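Side-chain contact in mannosyl-glycoprotein endo-beta-N-acetylglucosamidase-like domain-containing protein (Pseudomonas protegens, PDB 4KT3), which probably acts as a type VI secretion effector that hydrolyses glycosidic bonds of the peptidoglycan cell wall: residues Gln49-Gln54 with Ser117-Ala122. Sequence-based numbering, arbitrary orientation.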
loop_
_atom_site.group_PDB
_atom_site.type_symbol
_atom_site.label_atom_id
_atom_site.label_comp_id
_atom_site.label_asym_id
_atom_site.label_seq_id
_atom_site.Cartn_x
_atom_site.Cartn_y
_atom_site.Cartn_z
ATOM N N GLN A 49 -0.982 -20.460 2.468
ATOM C CA GLN A 49 -0.259 -21.585 1.889
ATOM C C GLN A 49 -1.130 -22.547 1.062
ATOM O O GLN A 49 -0.776 -22.866 -0.058
ATOM C CB GLN A 49 0.538 -22.335 2.952
ATOM C CG GLN A 49 1.515 -23.347 2.378
ATOM C CD GLN A 49 2.681 -22.699 1.647
ATOM O OE1 GLN A 49 3.434 -21.900 2.224
ATOM N NE2 GLN A 49 2.849 -23.052 0.377
ATOM N N PRO A 50 -2.241 -23.056 1.628
ATOM C CA PRO A 50 -2.982 -24.048 0.829
ATOM C C PRO A 50 -3.610 -23.464 -0.442
ATOM O O PRO A 50 -3.734 -24.150 -1.456
ATOM C CB PRO A 50 -4.052 -24.572 1.793
ATOM C CG PRO A 50 -4.096 -23.610 2.950
ATOM C CD PRO A 50 -2.781 -22.881 2.988
ATOM N N ILE A 51 -3.962 -22.192 -0.405
ATOM C CA ILE A 51 -4.509 -21.550 -1.584
ATOM C C ILE A 51 -3.418 -21.398 -2.650
ATOM O O ILE A 51 -3.634 -21.705 -3.822
ATOM C CB ILE A 51 -5.137 -20.206 -1.215
ATOM C CG1 ILE A 51 -6.233 -20.448 -0.163
ATOM C CG2 ILE A 51 -5.703 -19.522 -2.448
ATOM C CD1 ILE A 51 -6.718 -19.214 0.520
ATOM N N ALA A 52 -2.242 -20.944 -2.240
ATOM C CA ALA A 52 -1.110 -20.876 -3.140
ATOM C C ALA A 52 -0.787 -22.261 -3.708
ATOM O O ALA A 52 -0.528 -22.387 -4.904
ATOM C CB ALA A 52 0.097 -20.296 -2.425
ATOM N N ASP A 53 -0.806 -23.291 -2.865
ATOM C CA ASP A 53 -0.537 -24.658 -3.328
ATOM C C ASP A 53 -1.531 -25.053 -4.415
ATOM O O ASP A 53 -1.150 -25.626 -5.452
ATOM C CB ASP A 53 -0.631 -25.677 -2.190
ATOM C CG ASP A 53 0.497 -25.553 -1.174
ATOM O OD1 ASP A 53 1.530 -24.904 -1.462
ATOM O OD2 ASP A 53 0.345 -26.153 -0.082
ATOM N N GLN A 54 -2.809 -24.752 -4.180
ATOM C CA GLN A 54 -3.862 -25.123 -5.136
ATOM C C GLN A 54 -3.649 -24.440 -6.490
ATOM O O GLN A 54 -4.039 -24.973 -7.540
ATOM C CB GLN A 54 -5.232 -24.746 -4.573
ATOM N N SER A 117 -11.611 -14.001 1.154
ATOM C CA SER A 117 -11.235 -13.062 0.098
ATOM C C SER A 117 -10.181 -13.693 -0.816
ATOM O O SER A 117 -10.203 -13.460 -2.044
ATOM C CB SER A 117 -10.806 -11.685 0.655
ATOM O OG SER A 117 -9.486 -11.656 1.184
ATOM N N ALA A 118 -9.288 -14.498 -0.230
ATOM C CA ALA A 118 -8.254 -15.185 -0.999
ATOM C C ALA A 118 -8.884 -16.271 -1.881
ATOM O O ALA A 118 -8.487 -16.458 -3.037
ATOM C CB ALA A 118 -7.193 -15.788 -0.069
ATOM N N GLN A 119 -9.851 -16.999 -1.332
ATOM C CA GLN A 119 -10.577 -18.008 -2.102
ATOM C C GLN A 119 -11.373 -17.367 -3.253
ATOM O O GLN A 119 -11.542 -17.964 -4.323
ATOM C CB GLN A 119 -11.492 -18.813 -1.163
ATOM C CG GLN A 119 -10.710 -19.670 -0.165
ATOM C CD GLN A 119 -11.574 -20.350 0.868
ATOM O OE1 GLN A 119 -12.648 -19.886 1.222
ATOM N NE2 GLN A 119 -11.091 -21.478 1.359
ATOM N N SER A 120 -11.853 -16.151 -3.024
ATOM C CA SER A 120 -12.576 -15.411 -4.044
ATOM C C SER A 120 -11.636 -15.066 -5.192
ATOM O O SER A 120 -11.965 -15.282 -6.380
ATOM C CB SER A 120 -13.162 -14.145 -3.439
ATOM O OG SER A 120 -13.963 -13.464 -4.385
ATOM N N PHE A 121 -10.475 -14.521 -4.846
ATOM C CA PHE A 121 -9.426 -14.260 -5.829
ATOM C C PHE A 121 -9.109 -15.528 -6.629
ATOM O O PHE A 121 -9.055 -15.501 -7.863
ATOM C CB PHE A 121 -8.147 -13.740 -5.158
ATOM C CG PHE A 121 -6.981 -13.700 -6.089
ATOM C CD1 PHE A 121 -6.843 -12.668 -7.001
ATOM C CD2 PHE A 121 -6.072 -14.729 -6.114
ATOM C CE1 PHE A 121 -5.803 -12.656 -7.903
ATOM C CE2 PHE A 121 -5.031 -14.722 -7.013
ATOM C CZ PHE A 121 -4.893 -13.682 -7.904
ATOM N N ALA A 122 -8.941 -16.647 -5.930
ATOM C CA ALA A 122 -8.631 -17.910 -6.581
ATOM C C ALA A 122 -9.743 -18.344 -7.536
ATOM O O ALA A 122 -9.467 -18.840 -8.632
ATOM C CB ALA A 122 -8.389 -18.983 -5.530
#
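Ser117 OG, one residue before the Ala118 that meets Ile51, is held by two hydrogen bonds, donating to Phe114 O and accepting from Tyr84 N. The contact itself is apolar, and within 49-54 only Ile51 reaches the other segment. Its CG1 stands anti to the carbonyl carbon (chi1 -58°) and the chain runs on extended, which delivers Ile51 CD1 to Ala118 CB at a close 3.5 Å. Ile51 CD1 also touches Gln119 CG at 4.1 Å, where the glutamine chain crosses the isoleucine at about a right angle and contributes a methylene rather than its amide. The other branch, Ile51 CG2, rests 4.1 Å from Ala122 CB, one turn on from Ala118. The two methyls thus span a turn of the facing helix. On the far side of helix 35-54, Gln49 NE2 donates to Asp53 OD1 over 2.9 Å, within its own amide plane but from above the carboxylate. Leu62 of helix 59-70 touches both Ile51 and Phe121. Locally the axes run 7° apart at 10.4 Å, a sparse, near-parallel contact of two helix segments resting on one isoleucine, consistent with the lysozyme-like fold expected of the glucosaminidase family.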